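Local coordinates for protein ethylbenzene dehydrogenase beta-subunit (Aromatoleum aromaticum, PDB 2IVF) that carries three iron/sulfur (SF4) clusters and one Fe3-S4 cluster and, as a ferredoxin-like beta subunit, probably passes electrons through the assembly, at residues B[25-30]-B[231-236]; B[33-38]-B[50-55]; B[63-68]-B[89-94]; B[149-154]-B[208-213]. All coordinates share one frame; numbering follows the deposited sequence.

Contact 1 (B[25-30]-B[231-236]). With SF4 (iron/sulfur cluster), chain T.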
# COMPACT_ATOMS: atom_id res chain seq x y z
N LEU B 25 -14.83 11.97 4.66
CA LEU B 25 -14.21 11.78 3.36
C LEU B 25 -13.01 12.66 3.18
O LEU B 25 -12.20 12.40 2.29
CB LEU B 25 -15.21 12.02 2.24
CG LEU B 25 -16.40 11.05 2.29
CD1 LEU B 25 -17.41 11.37 1.25
CD2 LEU B 25 -15.91 9.57 2.12
N ASN B 26 -12.89 13.71 3.98
CA ASN B 26 -11.65 14.50 3.95
C ASN B 26 -10.43 13.74 4.40
O ASN B 26 -9.30 14.08 4.00
CB ASN B 26 -11.83 15.75 4.79
CG ASN B 26 -12.85 16.61 4.23
OD1 ASN B 26 -12.61 17.24 3.18
ND2 ASN B 26 -14.06 16.59 4.83
N LYS B 27 -10.63 12.76 5.25
CA LYS B 27 -9.53 12.05 5.88
C LYS B 27 -9.19 10.74 5.19
O LYS B 27 -8.15 10.17 5.49
CB LYS B 27 -9.82 11.80 7.38
CG LYS B 27 -9.96 13.11 8.19
CD LYS B 27 -10.22 12.86 9.69
CE LYS B 27 -8.91 12.65 10.46
NZ LYS B 27 -9.11 12.30 11.90
N CYS B 28 -10.07 10.25 4.31
CA CYS B 28 -9.91 8.95 3.74
C CYS B 28 -8.83 8.97 2.70
O CYS B 28 -8.81 9.82 1.84
CB CYS B 28 -11.21 8.37 3.15
SG CYS B 28 -10.94 6.74 2.48
N LEU B 29 -7.90 8.04 2.84
CA LEU B 29 -6.77 7.94 1.94
C LEU B 29 -6.81 6.71 1.02
O LEU B 29 -5.84 6.39 0.33
CB LEU B 29 -5.46 7.99 2.72
CG LEU B 29 -5.32 6.93 3.80
CD1 LEU B 29 -3.95 6.48 3.82
CD2 LEU B 29 -5.72 7.52 5.19
N GLY B 30 -7.96 6.06 0.96
CA GLY B 30 -8.15 4.97 0.01
C GLY B 30 -7.22 3.77 0.24
O GLY B 30 -6.96 3.03 -0.69
N PRO B 231 -6.65 3.39 9.68
CA PRO B 231 -5.52 4.20 10.05
C PRO B 231 -5.67 5.67 9.79
O PRO B 231 -4.92 6.46 10.36
CB PRO B 231 -4.39 3.66 9.21
CG PRO B 231 -4.90 2.50 8.48
CD PRO B 231 -6.35 2.51 8.54
N GLY B 232 -6.56 6.05 8.89
CA GLY B 232 -6.78 7.44 8.58
C GLY B 232 -7.57 8.18 9.66
O GLY B 232 -7.66 9.40 9.61
N ARG B 233 -8.09 7.46 10.63
CA ARG B 233 -8.86 8.01 11.75
C ARG B 233 -10.07 8.79 11.21
O ARG B 233 -10.45 9.84 11.72
CB ARG B 233 -7.96 8.87 12.66
CG ARG B 233 -6.59 8.17 12.99
CD ARG B 233 -5.60 9.05 13.69
NE ARG B 233 -5.72 9.15 15.15
CZ ARG B 233 -6.41 10.10 15.82
NH1 ARG B 233 -7.04 11.09 15.20
NH2 ARG B 233 -6.40 10.09 17.13
N VAL B 234 -10.69 8.17 10.21
CA VAL B 234 -11.79 8.70 9.41
C VAL B 234 -13.14 8.39 10.02
O VAL B 234 -14.13 9.04 9.71
CB VAL B 234 -11.64 7.96 8.05
CG1 VAL B 234 -12.87 7.89 7.24
CG2 VAL B 234 -10.39 8.47 7.37
N ARG B 235 -13.17 7.35 10.84
CA ARG B 235 -14.38 6.68 11.21
C ARG B 235 -14.78 7.01 12.64
O ARG B 235 -13.96 6.97 13.53
CB ARG B 235 -14.15 5.19 11.15
CG ARG B 235 -13.70 4.60 9.83
CD ARG B 235 -14.76 4.66 8.85
NE ARG B 235 -14.43 3.88 7.68
CZ ARG B 235 -14.98 2.70 7.35
NH1 ARG B 235 -15.89 2.12 8.10
NH2 ARG B 235 -14.60 2.12 6.23
N ALA B 236 -16.04 7.33 12.86
CA ALA B 236 -16.58 7.36 14.20
C ALA B 236 -17.79 6.46 14.27
O ALA B 236 -18.46 6.18 13.27
CB ALA B 236 -16.94 8.83 14.61
FE1 SF4 T . -10.41 5.25 4.12
FE2 SF4 T . -10.87 2.65 4.87
FE3 SF4 T . -9.92 4.48 6.61
FE4 SF4 T . -8.24 3.59 4.70
S1 SF4 T . -9.14 2.35 6.34
S2 SF4 T . -8.55 5.76 5.38
S3 SF4 T . -9.75 3.36 3.00
S4 SF4 T . -11.99 4.51 5.57
O HOH W 1 -6.63 10.98 7.54

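Contact 2 (B[33-38]-B[50-55]). With SF4 (iron/sulfur cluster), chain U; SF4 (iron/sulfur cluster), chain T.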
# COMPACT_ATOMS: atom_id res chain seq x y z
N THR B 33 -7.59 -0.55 4.28
CA THR B 33 -7.41 -1.28 5.53
C THR B 33 -8.74 -1.75 6.08
O THR B 33 -8.86 -2.89 6.55
CB THR B 33 -6.62 -0.49 6.58
OG1 THR B 33 -5.44 0.00 5.99
CG2 THR B 33 -6.25 -1.38 7.77
N CYS B 34 -9.75 -0.89 6.00
CA CYS B 34 -11.08 -1.25 6.40
C CYS B 34 -11.64 -2.48 5.62
O CYS B 34 -12.28 -3.36 6.22
CB CYS B 34 -12.02 -0.04 6.31
SG CYS B 34 -11.95 0.72 4.65
N THR B 35 -11.31 -2.56 4.33
CA THR B 35 -11.69 -3.67 3.46
C THR B 35 -11.12 -4.97 3.98
O THR B 35 -11.87 -5.99 4.19
CB THR B 35 -11.23 -3.37 2.03
OG1 THR B 35 -11.77 -2.09 1.68
CG2 THR B 35 -11.69 -4.50 1.04
N VAL B 36 -9.83 -4.95 4.23
CA VAL B 36 -9.15 -6.16 4.72
C VAL B 36 -9.51 -6.49 6.17
O VAL B 36 -9.50 -7.66 6.54
CB VAL B 36 -7.61 -6.14 4.52
CG1 VAL B 36 -7.23 -5.79 3.03
CG2 VAL B 36 -6.89 -5.25 5.54
N ALA B 37 -9.82 -5.46 6.98
CA ALA B 37 -10.20 -5.65 8.38
C ALA B 37 -11.45 -6.52 8.40
O ALA B 37 -11.52 -7.53 9.07
CB ALA B 37 -10.48 -4.26 9.08
N CYS B 38 -12.43 -6.13 7.60
CA CYS B 38 -13.66 -6.92 7.49
C CYS B 38 -13.41 -8.30 6.94
O CYS B 38 -13.90 -9.30 7.49
CB CYS B 38 -14.66 -6.25 6.56
SG CYS B 38 -16.25 -7.07 6.63
N HIS B 50 -15.91 -13.14 -2.81
CA HIS B 50 -16.23 -11.95 -3.57
C HIS B 50 -16.83 -10.81 -2.75
O HIS B 50 -16.97 -9.73 -3.27
CB HIS B 50 -17.24 -12.28 -4.66
CG HIS B 50 -18.57 -12.75 -4.15
ND1 HIS B 50 -18.75 -14.00 -3.60
CD2 HIS B 50 -19.77 -12.12 -4.05
CE1 HIS B 50 -20.02 -14.13 -3.23
NE2 HIS B 50 -20.67 -13.02 -3.52
N MET B 51 -17.28 -11.08 -1.53
CA MET B 51 -18.01 -10.09 -0.77
C MET B 51 -17.06 -9.14 -0.11
O MET B 51 -16.17 -9.56 0.66
CB MET B 51 -18.84 -10.76 0.30
CG MET B 51 -19.78 -11.83 -0.19
SD MET B 51 -20.65 -12.56 1.22
CE MET B 51 -21.72 -13.77 0.41
N ARG B 52 -17.26 -7.85 -0.38
CA ARG B 52 -16.57 -6.77 0.32
C ARG B 52 -17.60 -5.99 1.06
O ARG B 52 -18.07 -4.94 0.61
CB ARG B 52 -15.78 -5.89 -0.67
CG ARG B 52 -14.50 -6.52 -1.15
CD ARG B 52 -14.76 -7.39 -2.38
NE ARG B 52 -13.51 -7.98 -2.88
CZ ARG B 52 -13.45 -8.71 -3.98
NH1 ARG B 52 -14.55 -8.97 -4.66
NH2 ARG B 52 -12.30 -9.19 -4.41
N TRP B 53 -17.99 -6.53 2.20
CA TRP B 53 -19.03 -5.92 3.03
C TRP B 53 -18.59 -4.51 3.37
O TRP B 53 -19.40 -3.61 3.31
CB TRP B 53 -19.28 -6.69 4.30
CG TRP B 53 -19.80 -8.07 4.16
CD1 TRP B 53 -20.35 -8.67 3.05
CD2 TRP B 53 -19.92 -9.02 5.22
NE1 TRP B 53 -20.77 -9.91 3.36
CE2 TRP B 53 -20.54 -10.16 4.69
CE3 TRP B 53 -19.57 -9.00 6.59
CZ2 TRP B 53 -20.77 -11.30 5.44
CZ3 TRP B 53 -19.84 -10.10 7.34
CH2 TRP B 53 -20.44 -11.24 6.77
N ASN B 54 -17.31 -4.32 3.68
CA ASN B 54 -16.73 -3.01 3.70
C ASN B 54 -16.02 -2.88 2.38
O ASN B 54 -15.17 -3.72 2.03
CB ASN B 54 -15.72 -2.80 4.82
CG ASN B 54 -15.11 -1.43 4.76
OD1 ASN B 54 -15.48 -0.56 5.53
ND2 ASN B 54 -14.20 -1.20 3.79
N ASN B 55 -16.44 -1.88 1.62
CA ASN B 55 -15.84 -1.65 0.33
C ASN B 55 -15.37 -0.22 0.19
O ASN B 55 -15.96 0.70 0.75
CB ASN B 55 -16.80 -2.02 -0.81
CG ASN B 55 -18.14 -1.42 -0.65
OD1 ASN B 55 -19.04 -2.03 -0.02
ND2 ASN B 55 -18.35 -0.28 -1.25
FE1 SF4 U . -19.74 -4.57 8.69
FE2 SF4 U . -17.52 -5.80 8.01
FE3 SF4 U . -17.41 -3.29 8.98
FE4 SF4 U . -17.97 -5.30 10.67
S1 SF4 U . -15.99 -4.98 9.56
S2 SF4 U . -19.13 -3.35 10.51
S3 SF4 U . -19.18 -6.74 9.30
S4 SF4 U . -18.38 -4.00 6.96
FE1 SF4 T . -10.41 5.25 4.12
FE2 SF4 T . -10.87 2.65 4.87
FE3 SF4 T . -9.92 4.48 6.61
FE4 SF4 T . -8.24 3.59 4.70
S1 SF4 T . -9.14 2.35 6.34
S2 SF4 T . -8.55 5.76 5.38
S3 SF4 T . -9.75 3.36 3.00
S4 SF4 T . -11.99 4.51 5.57
O HOH W 2 -14.37 -6.16 2.95

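Contact 3 (B[63-68]-B[89-94])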
# COMPACT_ATOMS: atom_id res chain seq x y z
N GLY B 63 -18.28 2.44 -8.59
CA GLY B 63 -18.61 2.01 -7.26
C GLY B 63 -18.57 0.50 -7.13
O GLY B 63 -17.94 -0.22 -7.92
N TYR B 64 -19.22 0.03 -6.08
CA TYR B 64 -19.18 -1.35 -5.70
C TYR B 64 -20.52 -1.75 -5.12
O TYR B 64 -20.99 -1.09 -4.25
CB TYR B 64 -18.11 -1.62 -4.66
CG TYR B 64 -18.12 -3.08 -4.24
CD1 TYR B 64 -17.51 -4.03 -5.01
CD2 TYR B 64 -18.86 -3.51 -3.16
CE1 TYR B 64 -17.52 -5.35 -4.67
CE2 TYR B 64 -18.88 -4.83 -2.80
CZ TYR B 64 -18.22 -5.76 -3.56
OH TYR B 64 -18.28 -7.10 -3.20
N PRO B 65 -21.15 -2.81 -5.63
CA PRO B 65 -20.79 -3.47 -6.86
C PRO B 65 -20.85 -2.48 -8.00
O PRO B 65 -21.43 -1.40 -7.87
CB PRO B 65 -21.87 -4.53 -7.04
CG PRO B 65 -22.43 -4.73 -5.69
CD PRO B 65 -22.29 -3.46 -4.96
N ARG B 66 -20.22 -2.87 -9.10
CA ARG B 66 -20.23 -2.11 -10.33
C ARG B 66 -21.62 -1.58 -10.70
O ARG B 66 -22.56 -2.35 -10.83
CB ARG B 66 -19.71 -2.97 -11.46
CG ARG B 66 -19.52 -2.21 -12.78
CD ARG B 66 -18.81 -3.04 -13.81
NE ARG B 66 -19.42 -4.34 -14.06
CZ ARG B 66 -19.02 -5.18 -15.03
NH1 ARG B 66 -18.04 -4.85 -15.88
NH2 ARG B 66 -19.65 -6.33 -15.18
N ASP B 67 -21.69 -0.27 -10.89
CA ASP B 67 -22.85 0.43 -11.34
C ASP B 67 -24.01 0.17 -10.41
O ASP B 67 -25.11 0.12 -10.87
CB ASP B 67 -23.18 0.07 -12.79
CG ASP B 67 -22.20 0.71 -13.78
OD1 ASP B 67 -21.58 1.71 -13.44
OD2 ASP B 67 -22.07 0.20 -14.91
N TYR B 68 -23.77 0.03 -9.11
CA TYR B 68 -24.88 -0.23 -8.15
C TYR B 68 -25.98 0.84 -8.21
O TYR B 68 -27.18 0.59 -7.93
CB TYR B 68 -24.32 -0.32 -6.73
CG TYR B 68 -24.12 0.98 -5.97
CD1 TYR B 68 -22.93 1.69 -6.04
CD2 TYR B 68 -25.14 1.50 -5.18
CE1 TYR B 68 -22.75 2.87 -5.33
CE2 TYR B 68 -24.99 2.66 -4.48
CZ TYR B 68 -23.79 3.35 -4.54
OH TYR B 68 -23.68 4.50 -3.83
N ILE B 89 -18.81 -10.72 -11.33
CA ILE B 89 -17.89 -9.68 -11.80
C ILE B 89 -18.30 -8.33 -11.24
O ILE B 89 -17.45 -7.62 -10.72
CB ILE B 89 -17.75 -9.64 -13.34
CG1 ILE B 89 -17.06 -10.92 -13.81
CG2 ILE B 89 -16.89 -8.45 -13.84
CD1 ILE B 89 -17.30 -11.18 -15.27
N ASP B 90 -19.59 -8.00 -11.31
CA ASP B 90 -20.08 -6.73 -10.73
C ASP B 90 -19.64 -6.62 -9.27
O ASP B 90 -19.32 -5.53 -8.77
CB ASP B 90 -21.61 -6.63 -10.76
CG ASP B 90 -22.19 -6.45 -12.13
OD1 ASP B 90 -21.53 -5.88 -13.02
OD2 ASP B 90 -23.37 -6.86 -12.31
N SER B 91 -19.62 -7.78 -8.58
CA SER B 91 -19.35 -7.86 -7.18
C SER B 91 -17.87 -7.96 -6.89
O SER B 91 -17.46 -8.29 -5.77
CB SER B 91 -20.13 -9.03 -6.57
OG SER B 91 -21.52 -8.87 -6.88
N GLY B 92 -17.06 -7.73 -7.90
CA GLY B 92 -15.61 -7.61 -7.71
C GLY B 92 -14.83 -8.86 -8.05
O GLY B 92 -13.60 -8.85 -8.00
N ASP B 93 -15.54 -9.95 -8.37
CA ASP B 93 -14.93 -11.20 -8.81
C ASP B 93 -14.20 -11.78 -7.61
O ASP B 93 -14.39 -11.32 -6.50
CB ASP B 93 -13.97 -10.96 -9.98
CG ASP B 93 -13.88 -12.16 -10.96
OD1 ASP B 93 -13.59 -13.30 -10.50
OD2 ASP B 93 -14.06 -11.93 -12.18
N ASP B 94 -13.36 -12.78 -7.86
CA ASP B 94 -12.56 -13.43 -6.82
C ASP B 94 -11.36 -13.97 -7.61
O ASP B 94 -11.27 -15.17 -7.94
CB ASP B 94 -13.35 -14.51 -6.11
CG ASP B 94 -12.51 -15.31 -5.12
OD1 ASP B 94 -11.53 -14.78 -4.59
OD2 ASP B 94 -12.87 -16.49 -4.88

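Contact 4 (B[149-154]-B[208-213]). With SF4 (iron/sulfur cluster), chain S; SF4 (iron/sulfur cluster), chain U.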
# COMPACT_ATOMS: atom_id res chain seq x y z
N ARG B 149 -17.84 2.32 2.05
CA ARG B 149 -19.22 1.99 2.19
C ARG B 149 -19.37 0.63 2.85
O ARG B 149 -18.54 -0.26 2.68
CB ARG B 149 -19.91 1.97 0.83
CG ARG B 149 -20.00 3.33 0.14
CD ARG B 149 -20.51 3.21 -1.25
NE ARG B 149 -21.82 2.60 -1.11
CZ ARG B 149 -22.28 1.58 -1.81
NH1 ARG B 149 -21.58 1.03 -2.78
NH2 ARG B 149 -23.47 1.08 -1.52
N MET B 150 -20.46 0.47 3.57
CA MET B 150 -20.86 -0.81 4.12
C MET B 150 -22.38 -0.83 4.08
O MET B 150 -23.00 0.08 3.50
CB MET B 150 -20.40 -0.95 5.59
CG MET B 150 -19.00 -0.58 5.90
SD MET B 150 -18.71 1.17 6.29
CE MET B 150 -19.34 1.17 8.00
N CYS B 151 -23.00 -1.81 4.73
CA CYS B 151 -24.45 -1.78 4.86
C CYS B 151 -24.78 -0.60 5.76
O CYS B 151 -24.10 -0.36 6.76
CB CYS B 151 -25.03 -3.06 5.41
SG CYS B 151 -26.71 -2.92 6.07
N ASN B 152 -25.84 0.12 5.41
CA ASN B 152 -26.24 1.31 6.12
C ASN B 152 -27.13 1.04 7.33
O ASN B 152 -27.50 1.97 8.01
CB ASN B 152 -26.91 2.30 5.13
CG ASN B 152 -25.99 2.69 4.02
OD1 ASN B 152 -24.97 3.36 4.27
ND2 ASN B 152 -26.24 2.19 2.82
N HIS B 153 -27.51 -0.22 7.57
CA HIS B 153 -28.42 -0.56 8.66
C HIS B 153 -29.57 0.38 8.77
O HIS B 153 -29.88 0.95 9.83
CB HIS B 153 -27.65 -0.76 9.95
CG HIS B 153 -26.63 -1.83 9.82
ND1 HIS B 153 -26.95 -3.17 9.91
CD2 HIS B 153 -25.32 -1.78 9.48
CE1 HIS B 153 -25.87 -3.89 9.69
NE2 HIS B 153 -24.87 -3.07 9.44
N CYS B 154 -30.22 0.50 7.61
CA CYS B 154 -31.26 1.44 7.37
C CYS B 154 -32.39 1.40 8.39
O CYS B 154 -32.71 0.35 8.97
CB CYS B 154 -31.81 1.21 5.96
SG CYS B 154 -30.52 1.33 4.71
N SER B 208 -27.93 -15.41 1.20
CA SER B 208 -27.31 -14.13 1.09
C SER B 208 -26.77 -13.66 2.44
O SER B 208 -27.28 -13.99 3.51
CB SER B 208 -28.28 -13.11 0.49
OG SER B 208 -28.62 -13.46 -0.85
N GLU B 209 -25.68 -12.91 2.35
CA GLU B 209 -24.99 -12.41 3.50
C GLU B 209 -24.72 -10.92 3.33
O GLU B 209 -24.83 -10.37 2.23
CB GLU B 209 -23.68 -13.14 3.67
CG GLU B 209 -23.84 -14.62 3.91
CD GLU B 209 -22.63 -15.22 4.53
OE1 GLU B 209 -22.26 -14.79 5.65
OE2 GLU B 209 -22.07 -16.15 3.94
N LYS B 210 -24.32 -10.30 4.42
CA LYS B 210 -24.15 -8.88 4.46
C LYS B 210 -23.38 -8.49 5.73
O LYS B 210 -23.22 -9.27 6.67
CB LYS B 210 -25.55 -8.22 4.49
CG LYS B 210 -26.32 -8.46 5.77
CD LYS B 210 -27.65 -7.76 5.79
CE LYS B 210 -27.57 -6.26 5.94
NZ LYS B 210 -26.72 -5.86 7.10
N CYS B 211 -22.99 -7.23 5.78
CA CYS B 211 -22.43 -6.65 6.97
C CYS B 211 -23.30 -6.95 8.17
O CYS B 211 -24.50 -6.70 8.14
CB CYS B 211 -22.24 -5.16 6.76
SG CYS B 211 -21.85 -4.17 8.16
N ILE B 212 -22.68 -7.51 9.20
CA ILE B 212 -23.33 -7.85 10.46
C ILE B 212 -23.06 -6.82 11.58
O ILE B 212 -23.32 -7.04 12.76
CB ILE B 212 -22.92 -9.29 10.88
CG1 ILE B 212 -21.41 -9.40 11.15
CG2 ILE B 212 -23.38 -10.26 9.77
CD1 ILE B 212 -21.00 -10.69 11.93
N LEU B 213 -22.60 -5.65 11.16
CA LEU B 213 -22.05 -4.63 12.04
C LEU B 213 -21.16 -5.26 13.13
O LEU B 213 -21.14 -4.80 14.26
CB LEU B 213 -23.12 -3.73 12.64
CG LEU B 213 -22.88 -2.23 12.40
CD1 LEU B 213 -24.05 -1.41 12.95
CD2 LEU B 213 -21.53 -1.74 12.96
FE1 SF4 S . -29.33 -2.37 1.92
FE2 SF4 S . -30.83 -3.45 3.79
FE3 SF4 S . -30.17 -0.79 3.93
FE4 SF4 S . -28.23 -2.68 4.36
S1 SF4 S . -30.12 -2.30 5.65
S2 SF4 S . -28.09 -0.82 3.01
S3 SF4 S . -28.91 -4.34 2.98
S4 SF4 S . -31.52 -1.79 2.35
FE1 SF4 U . -19.74 -4.57 8.69
FE2 SF4 U . -17.52 -5.80 8.01
FE3 SF4 U . -17.41 -3.29 8.98
FE4 SF4 U . -17.97 -5.30 10.67
S1 SF4 U . -15.99 -4.98 9.56
S2 SF4 U . -19.13 -3.35 10.51
S3 SF4 U . -19.18 -6.74 9.30
S4 SF4 U . -18.38 -4.00 6.96

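Contact 1 (B[25-30]-B[231-236])
In the pocket of the iron/sulfur cluster SF4 of chain T, K27 and C28 of the loop after strand 19-24 pack against G232, R233 and V234 of the turn that leads into strand 235-239. V234 CG2 presses against the root of K27, 3.4 Å from its CB, a tight carbon pair. From there the lysine chain runs out to R233; a bend at chi3 (85°) turns CE so that NZ can donate to R233 O at 2.8 Å, approaching from well above the carbonyl plane. NZ also lies 4.1 Å from R233 NH1, and these like charges share E270 of the alpha-subunit as a salt-bridge partner, which should offset their repulsion; R233 NH2 donates to S334 O. A water donates to both K27 O and G232 O, linking the two backbones beside the lysine bond. On the cluster side, C28 SG binds an iron (FE1) at 2.3 Å and also accepts the N-H of G30 in a nearly straight bond (163°). L29 reaches back with CD2, 3.6 Å from G232 CA and 3.3 Å from cluster S2. R235 sets its guanidinium edge toward S4, with NE at 3.3 Å. Three closely spaced cysteines, C28, C31 and C34, with a distant C230 followed by P231 make the pocket consistent with the ferredoxin-type cluster motif.

Contact 2 (B[33-38]-B[50-55])
C34 and C38, one helical turn apart on helix 33-42, hold two different iron/sulfur clusters, and N54 and W53 of the 50-55 loop lie against them. C34 SG binds an iron of the chain T cluster at 2.2 Å; C38 SG binds one of the chain U cluster at 2.3 Å. The amide of N54 reaches over the helix: chi1 (178°) sets CG anti to the backbone N, on the helix side, and ND2 then lies 3.1 Å from C34 SG. The same ND2 makes a weak, bent hydrogen bond to T35 OG1 (3.3 Å, 128°), the two side chains crossing at about a right angle. At the other cysteine, C38 SG sits 3.8 Å from W53 CB and oblique to the indole, a Cys sulfur-aromatic contact, while the edge of the ring meets cluster S3 through CE3 at 3.6 Å. Further out, a water donates to T35 O and to N54 O and so ties the helix backbone to the loop. R235 hydrogen-bonds N54 OD1 through NH2, which should fix the rotation of the amide, and Q32 is the stronger partner of T35 OG1. W53 NE1 donates a weak hydrogen bond to M51 SD, and W42 meets the indole with the ring planes about 20° apart. The contact joins helix 33-42 to the loop leading into strand 55-59, whose V56 touches C34 and T35, with helix 225-228 also packing on C34 and N54 through C226.

Contact 3 (B[63-68]-B[89-94])
D90 OD1 is gripped by two nitrogens of R66 in a side-on salt bridge that joins two beta turns, a type II turn from P65 to Y68 and a type I turn from I89 to G92. R66 NE donates to D90 OD1 at 2.8 Å, and R66 NH2 reaches the same D90 OD1 at 2.9 Å from above the carboxylate plane. The oxygen lies within the guanidinium plane, although the two flat groups are turned 64° against each other. The bend at chi3 of R66 (53°) swings its NE toward the aspartate, and I89 CG2 lies over one guanidinium face, 3.7 Å from R66 NH2. W126 adds a cation-pi contact to the same arginine. The backbones join as well: R66 N donates to D90 O at 2.8 Å (160°), so side chain and main chain of D90 both bind R66. P65, preceded by a cis peptide bond, sets its CA 3.2 Å from that carbonyl oxygen. Y64 reaches across to S91, the third residue of the type I turn, and its hydroxyl accepts a hydrogen bond from R52 N of the 50-55 loop. S91 O lies near the plane of the Y64 ring, 2.9 Å from OH and 3.1 Å from the ring carbon CE1.

Contact 4 (B[149-154]-B[208-213])
H153, C211 and C151 carry this contact, where the cysteine ligands of two iron/sulfur clusters meet. C151 SG binds an iron (FE4) of the chain S cluster and C211 SG an iron (FE1) of the chain U cluster; their CB atoms touch at 3.7 Å. The H153 ring lies beside this pair. Its NE2 donates to C211 SG at 3.5 Å, nearly straight (164°) and close to the ring plane, while ND1 is hydrogen-bonded to V177 N; both nitrogens are engaged, which should fix the ring rotation. C151 SG stands over the centre of one face, 3.7 Å above it, and L213 makes a CH-pi contact on the opposite face, with CD1 4.0 Å from the ring centroid and offset toward the rim. Each sulfur also accepts a backbone N-H from two residues on: H153 N for C151 SG, L213 N for C211 SG. K210 curls back, bent at chi3 and chi4 (-71° and -52°), which brings NZ 3.1 Å from C151 SG and lets it donate to C211 O at 2.6 Å; V177 O takes a further bond. This positive end would tend to stabilise the charge of the ligated thiolate. Behind the contact, strand 207-210 pairs antiparallel with 199-202 and leads to C211, while the 149-154 loop leaves strand 141-149. M150 and L213 rest on strands 19-24 and 235-239.

Overall arrangement
Along the chain, contact 1 spans the others: its halves lie at the ends of a long stretch that holds contacts 2, 3 and 4 in that order. Contacts 1 and 2 (centres about 15 Å apart) share the chain T cluster, contacts 2 and 4 (about 11 Å) the chain U cluster, and contact 4 reaches on to the chain S cluster, so these three follow a row of clusters consistent with a path for electrons. R235 touches both N54 and M150. Contact 3 lies off this row, its centre about 13 Å from that of contact 2 and 22 Å from that of contact 1, joined to the 50-55 loop through R52 and to R149 through Y64 and Y68.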